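Local coordinates for protein anaerobically-induced outer membrane porin OprE (Pseudomonas aeruginosa, PDB 4FRX) that probably acts as an outer-membrane porin, forming a beta-barrel channel through which small solutes can pass, at residues S188-S192 with A261-V265; I234-L239 with F288-V292; A299-I303 with E339-Q343. One frame throughout, in Å; residues are numbered along the deposited sequence.

Contact 1: S188-S192 with A261-V265; sequences SSRDS and ADGYV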
# COMPACT_ATOMS: atom_id res chain seq x y z
N SER A 188 23.95 -7.98 6.74
CA SER A 188 23.17 -8.99 7.43
C SER A 188 21.78 -9.19 6.80
O SER A 188 21.10 -10.17 7.09
CB SER A 188 23.00 -8.62 8.91
OG SER A 188 22.31 -7.39 9.06
N SER A 189 21.38 -8.25 5.95
CA SER A 189 20.05 -8.30 5.35
C SER A 189 19.88 -9.54 4.47
O SER A 189 20.85 -10.07 3.92
CB SER A 189 19.79 -7.04 4.53
OG SER A 189 20.71 -6.95 3.46
N ARG A 190 18.64 -10.00 4.36
CA ARG A 190 18.34 -11.14 3.51
C ARG A 190 17.07 -10.86 2.74
O ARG A 190 16.20 -10.09 3.18
CB ARG A 190 18.18 -12.42 4.33
CG ARG A 190 19.45 -12.88 5.02
CD ARG A 190 20.49 -13.37 4.01
NE ARG A 190 21.67 -13.94 4.67
CZ ARG A 190 22.77 -13.26 4.97
NH1 ARG A 190 22.85 -11.96 4.69
NH2 ARG A 190 23.79 -13.87 5.55
N ASP A 191 16.95 -11.47 1.57
CA ASP A 191 15.78 -11.22 0.76
C ASP A 191 15.40 -12.46 -0.02
O ASP A 191 16.01 -13.52 0.15
CB ASP A 191 16.01 -10.02 -0.17
CG ASP A 191 17.34 -10.09 -0.91
OD1 ASP A 191 17.76 -11.21 -1.28
OD2 ASP A 191 17.96 -9.03 -1.14
N SER A 192 14.38 -12.33 -0.85
CA SER A 192 13.89 -13.46 -1.61
C SER A 192 13.40 -12.96 -2.95
O SER A 192 12.87 -11.84 -3.05
CB SER A 192 12.73 -14.11 -0.86
OG SER A 192 12.13 -15.10 -1.66
N ALA A 261 19.09 -18.19 12.02
CA ALA A 261 20.48 -17.90 12.34
C ALA A 261 21.21 -17.18 11.19
O ALA A 261 22.11 -16.38 11.43
CB ALA A 261 21.22 -19.20 12.72
N ASP A 262 20.83 -17.48 9.95
CA ASP A 262 21.46 -16.84 8.79
C ASP A 262 20.74 -15.55 8.39
O ASP A 262 21.10 -14.91 7.40
CB ASP A 262 21.55 -17.78 7.60
CG ASP A 262 22.40 -17.21 6.46
OD1 ASP A 262 23.49 -16.67 6.75
OD2 ASP A 262 21.97 -17.28 5.30
N GLY A 263 19.73 -15.16 9.15
CA GLY A 263 19.12 -13.87 8.92
C GLY A 263 17.77 -13.89 8.23
O GLY A 263 17.25 -12.83 7.89
N TYR A 264 17.19 -15.06 8.02
CA TYR A 264 15.82 -15.10 7.50
C TYR A 264 14.82 -14.92 8.64
O TYR A 264 14.20 -15.88 9.10
CB TYR A 264 15.55 -16.37 6.68
CG TYR A 264 16.31 -16.34 5.37
CD1 TYR A 264 17.66 -16.65 5.33
CD2 TYR A 264 15.68 -15.96 4.18
CE1 TYR A 264 18.37 -16.60 4.16
CE2 TYR A 264 16.39 -15.91 2.99
CZ TYR A 264 17.74 -16.24 2.99
OH TYR A 264 18.47 -16.21 1.83
N VAL A 265 14.68 -13.67 9.08
CA VAL A 265 13.93 -13.36 10.29
C VAL A 265 12.98 -12.18 10.11
O VAL A 265 13.14 -11.35 9.21
CB VAL A 265 14.88 -13.02 11.46
CG1 VAL A 265 15.68 -14.26 11.91
CG2 VAL A 265 15.82 -11.86 11.08
O HOH W 1 22.30 -12.55 8.39
O HOH W 2 16.61 -16.11 -0.48

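Contact 2: I234-L239 with F288-V292; sequences IGPGVL and FTYTV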
# COMPACT_ATOMS: atom_id res chain seq x y z
N ILE A 234 -29.57 2.12 6.35
CA ILE A 234 -30.37 2.40 7.53
C ILE A 234 -30.92 3.82 7.44
O ILE A 234 -30.24 4.79 7.81
CB ILE A 234 -29.55 2.25 8.83
CG1 ILE A 234 -28.91 0.86 8.89
CG2 ILE A 234 -30.43 2.49 10.05
CD1 ILE A 234 -28.03 0.65 10.11
N GLY A 235 -32.14 3.94 6.94
CA GLY A 235 -32.75 5.24 6.72
C GLY A 235 -32.00 6.01 5.66
O GLY A 235 -31.73 5.49 4.58
N PRO A 236 -31.64 7.26 5.96
CA PRO A 236 -30.92 8.09 5.00
C PRO A 236 -29.43 7.81 5.07
O PRO A 236 -28.65 8.42 4.34
CB PRO A 236 -31.21 9.50 5.49
CG PRO A 236 -31.26 9.33 7.00
CD PRO A 236 -31.85 7.96 7.24
N GLY A 237 -29.03 6.90 5.96
CA GLY A 237 -27.62 6.62 6.19
C GLY A 237 -27.19 5.21 5.84
O GLY A 237 -28.02 4.30 5.77
N VAL A 238 -25.89 5.02 5.64
CA VAL A 238 -25.34 3.71 5.31
C VAL A 238 -24.31 3.30 6.35
O VAL A 238 -23.42 4.09 6.69
CB VAL A 238 -24.66 3.75 3.93
CG1 VAL A 238 -23.91 2.44 3.67
CG2 VAL A 238 -25.69 3.99 2.85
N LEU A 239 -24.43 2.07 6.86
CA LEU A 239 -23.40 1.51 7.73
C LEU A 239 -22.58 0.51 6.95
O LEU A 239 -23.12 -0.43 6.36
CB LEU A 239 -24.02 0.84 8.97
CG LEU A 239 -23.02 0.10 9.88
CD1 LEU A 239 -22.20 1.08 10.69
CD2 LEU A 239 -23.73 -0.90 10.80
N PHE A 288 -16.20 -0.05 11.47
CA PHE A 288 -17.58 0.26 11.16
C PHE A 288 -17.65 1.74 10.88
O PHE A 288 -17.16 2.55 11.66
CB PHE A 288 -18.50 -0.09 12.33
CG PHE A 288 -18.39 -1.51 12.77
CD1 PHE A 288 -17.45 -1.88 13.72
CD2 PHE A 288 -19.21 -2.48 12.23
CE1 PHE A 288 -17.33 -3.20 14.13
CE2 PHE A 288 -19.10 -3.81 12.64
CZ PHE A 288 -18.15 -4.16 13.58
N THR A 289 -18.27 2.10 9.75
CA THR A 289 -18.34 3.49 9.35
C THR A 289 -19.79 3.80 9.01
O THR A 289 -20.39 3.12 8.17
CB THR A 289 -17.47 3.72 8.11
OG1 THR A 289 -16.16 3.22 8.37
CG2 THR A 289 -17.40 5.19 7.77
N TYR A 290 -20.36 4.80 9.67
CA TYR A 290 -21.71 5.25 9.37
C TYR A 290 -21.66 6.61 8.69
O TYR A 290 -21.01 7.54 9.18
CB TYR A 290 -22.57 5.32 10.63
CG TYR A 290 -24.00 5.67 10.31
CD1 TYR A 290 -24.82 4.78 9.63
CD2 TYR A 290 -24.54 6.90 10.68
CE1 TYR A 290 -26.14 5.10 9.33
CE2 TYR A 290 -25.85 7.23 10.39
CZ TYR A 290 -26.65 6.32 9.72
OH TYR A 290 -27.95 6.63 9.43
N THR A 291 -22.34 6.71 7.56
CA THR A 291 -22.27 7.88 6.71
C THR A 291 -23.67 8.43 6.45
O THR A 291 -24.54 7.72 5.94
CB THR A 291 -21.61 7.55 5.36
OG1 THR A 291 -20.24 7.18 5.58
CG2 THR A 291 -21.67 8.74 4.42
N VAL A 292 -23.89 9.68 6.82
CA VAL A 292 -25.17 10.32 6.56
C VAL A 292 -24.98 11.82 6.36
O VAL A 292 -24.19 12.45 7.07
CB VAL A 292 -26.20 10.02 7.70
CG1 VAL A 292 -25.69 10.54 9.04
CG2 VAL A 292 -27.57 10.60 7.37

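Contact 3: A299-I303 with E339-Q343; sequences AGYQI and ERTWQ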
# COMPACT_ATOMS: atom_id res chain seq x y z
N ALA A 299 -15.54 3.74 13.70
CA ALA A 299 -14.85 3.21 14.87
C ALA A 299 -14.31 1.82 14.55
O ALA A 299 -15.00 1.02 13.95
CB ALA A 299 -15.79 3.15 16.07
N GLY A 300 -13.08 1.53 14.96
CA GLY A 300 -12.47 0.27 14.58
C GLY A 300 -11.59 -0.32 15.66
O GLY A 300 -11.14 0.40 16.54
N TYR A 301 -11.36 -1.63 15.59
CA TYR A 301 -10.46 -2.27 16.53
C TYR A 301 -9.67 -3.32 15.80
O TYR A 301 -10.18 -3.96 14.89
CB TYR A 301 -11.24 -2.89 17.70
CG TYR A 301 -10.40 -3.01 18.95
CD1 TYR A 301 -10.30 -1.95 19.84
CD2 TYR A 301 -9.69 -4.17 19.22
CE1 TYR A 301 -9.51 -2.05 20.98
CE2 TYR A 301 -8.91 -4.27 20.37
CZ TYR A 301 -8.83 -3.21 21.24
OH TYR A 301 -8.04 -3.32 22.37
N GLN A 302 -8.40 -3.45 16.16
CA GLN A 302 -7.52 -4.43 15.56
C GLN A 302 -6.70 -5.12 16.65
O GLN A 302 -6.18 -4.47 17.52
CB GLN A 302 -6.56 -3.72 14.61
CG GLN A 302 -5.55 -4.63 13.95
CD GLN A 302 -4.74 -3.87 12.94
OE1 GLN A 302 -5.17 -3.67 11.81
NE2 GLN A 302 -3.57 -3.38 13.37
N ILE A 303 -6.59 -6.44 16.55
CA ILE A 303 -5.83 -7.22 17.52
C ILE A 303 -4.75 -8.03 16.80
O ILE A 303 -5.05 -8.78 15.89
CB ILE A 303 -6.77 -8.19 18.26
CG1 ILE A 303 -7.85 -7.41 19.01
CG2 ILE A 303 -5.97 -9.13 19.18
CD1 ILE A 303 -8.95 -8.29 19.58
N GLU A 339 0.32 -5.88 19.53
CA GLU A 339 -0.35 -4.59 19.62
C GLU A 339 -1.87 -4.67 19.37
O GLU A 339 -2.32 -5.24 18.39
CB GLU A 339 0.30 -3.61 18.64
CG GLU A 339 -0.10 -2.16 18.82
CD GLU A 339 0.76 -1.20 18.00
OE1 GLU A 339 1.55 -1.66 17.13
OE2 GLU A 339 0.65 0.02 18.24
N ARG A 340 -2.65 -4.09 20.28
CA ARG A 340 -4.07 -3.90 20.07
C ARG A 340 -4.28 -2.42 19.82
O ARG A 340 -3.74 -1.60 20.54
CB ARG A 340 -4.87 -4.29 21.32
CG ARG A 340 -4.93 -5.78 21.60
CD ARG A 340 -3.92 -6.23 22.64
NE ARG A 340 -4.19 -7.62 23.02
CZ ARG A 340 -3.82 -8.66 22.29
NH1 ARG A 340 -4.13 -9.89 22.68
NH2 ARG A 340 -3.14 -8.48 21.16
N THR A 341 -5.11 -2.08 18.83
CA THR A 341 -5.28 -0.70 18.42
C THR A 341 -6.76 -0.37 18.24
O THR A 341 -7.46 -1.06 17.52
CB THR A 341 -4.54 -0.43 17.09
OG1 THR A 341 -3.16 -0.80 17.23
CG2 THR A 341 -4.60 1.04 16.71
N TRP A 342 -7.23 0.68 18.91
CA TRP A 342 -8.55 1.21 18.61
C TRP A 342 -8.43 2.50 17.80
O TRP A 342 -7.40 3.17 17.83
CB TRP A 342 -9.38 1.44 19.88
CG TRP A 342 -8.87 2.46 20.85
CD1 TRP A 342 -8.09 2.22 21.95
CD2 TRP A 342 -9.14 3.87 20.86
NE1 TRP A 342 -7.84 3.40 22.63
CE2 TRP A 342 -8.47 4.42 21.97
CE3 TRP A 342 -9.86 4.73 20.01
CZ2 TRP A 342 -8.52 5.79 22.28
CZ3 TRP A 342 -9.90 6.10 20.32
CH2 TRP A 342 -9.23 6.60 21.44
N GLN A 343 -9.46 2.83 17.04
CA GLN A 343 -9.40 4.03 16.23
C GLN A 343 -10.78 4.63 16.05
O GLN A 343 -11.79 3.92 16.07
CB GLN A 343 -8.78 3.73 14.87
CG GLN A 343 -9.62 2.80 14.00
CD GLN A 343 -9.00 2.58 12.64
OE1 GLN A 343 -9.39 3.20 11.65
NE2 GLN A 343 -8.03 1.69 12.59
O HOH W 3 -2.66 -3.29 16.13

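Contact 1: S188-S192 with A261-V265
R190 does most of the polar work between these two loops. Its guanidinium forms a salt bridge with D262, NH2 to OD1 at 3.1 Å, while NE reaches D262 OD2 in a weak bond of 3.4 Å. The remaining nitrogen turns back to its own loop: R190 NH1 donates to S189 O at 2.9 Å and also bonds A187 O. Two main-chain acceptors are served by one water, which donates to S188 O (3.0 Å) and D262 O (2.8 Å); a second water donates to D191 O at 2.7 Å and hydrogen-bonds Y264 OH at 3.0 Å. The D191 carboxylate is engaged by R315 in another salt bridge. Below the charges, R190 CB sits over the Y264 ring, 4.0 Å from its centroid, a CH-pi contact. G263, with positive phi, ends helix 257-261 in a Schellman motif and leaves room for R190 CG. Charge pairing and bridging waters, backed by the R190 aliphatic chain on the Y264 ring, thus join two loops at the protein surface.

Contact 2: I234-L239 with F288-V292
L239 and Y290 lie at the apolar middle of this pairing, with L239 CB 4.1 Å from Y290 CD1 and L239 CD1 reaching back along the neighbouring strand to F288 CB at 4.2 Å. Farther toward the turn, P236 CG touches V292 CG2 at 3.9 Å. The Y290 side chain leans across the partner strand over G237, its OH 3.3 Å from G237 CA. A side chain here would collide with that hydroxyl, so glycine gives the tyrosine its berth.

Behind these contacts are two antiparallel strands, 237-250 and 280-292, whose local axes come within 4.7 Å and run 171° apart. They are neighbours in the OprD-family barrel wall. The first has just emerged from a tight two-residue beta hairpin: I234 to G237 form a type II' turn, closed by I234 N to G237 O at 2.7 Å and G237 N to I234 O at 3.1 Å. G235 takes the positive-phi corner, followed by P236. Such short turns are what porins use at their periplasmic rim, and this one probably lies there.

In register, V238 and T291 make the hydrogen-bonded pair, V238 N to T291 O and T291 N to V238 O both at 3.0 Å; L239 and Y290 form the adjoining non-hydrogen-bonded pair. A CA-H...O contact from L239 CA to T289 O, 3.4 Å, adds to the seam. At the outermost polar edge, Y290 OH donates weakly to I234 O in the turn, at 3.4 Å.

Contact 3: A299-I303 with E339-Q343
R340, Y301 and T341 give up the most surface here, and they divide between the two faces of the sheet. Y301 and R340 share one face with I303 and W342. The Y301 ring slants across the partner strand, so that its OH comes 3.5 Å from R340 CB while Y301 CD1 packs on W342 CB, also at 3.5 Å; the indole itself leads away. R340 lays its guanidinium face against I303, NH2 to CG2 at 3.5 Å, and its NH1 is hydrogen-bonded to N305.

T341 points to the other face, beside Q302 and Q343. A water links T341 OG1 (2.8 Å), Q302 NE2 (2.9 Å) and E339 O (3.0 Å), donating to the last; Q302 NE2 also bonds T327. T341 and Q302 form a hydrogen-bonded pair, with Q302 N to T341 O and T341 N to Q302 O at 2.9 Å each. The next such pair is G300 with Q343, at 2.9 Å for G300 N to Q343 O and 3.0 Å for Q343 N to G300 O. G300 leaves space for the Q343 side chain.

This is regular antiparallel barrel wall, strand directions 174° apart. Strand 295-305 is flanked on its other edge by strand 280-292, and strand 340-349 by strand 358-370, where Y364 meets W342. The long connection between the two paired strands folds over the face of Q302, T341 and Q343, bringing T327, F334 and I326, whose O bonds Q343 NE2, while Q343 OE1 is taken by R345.

Overall arrangement
Contacts 2 and 3 belong to one continuous piece of barrel wall: strands 280-292 and 295-305 are sheet neighbours, and F288 O lies 2.9 Å from A299 N, a probable hydrogen bond, with the two centres 21 Å apart. Contact 1 is separate, between loops beyond the strands; its centre is 47 Å from contact 2, on the opposite side of the chain's centre, and 31 Å from contact 3, with about 17 Å between nearest atoms. The side chains of F288 and I303 each lie about 10 Å from a bound C8E detergent, consistent with their face being the membrane-exposed one. Contact 1 lies in loops beyond one end of the barrel and contact 2 beside a tight turn probably at the other, with contact 3 in the wall between.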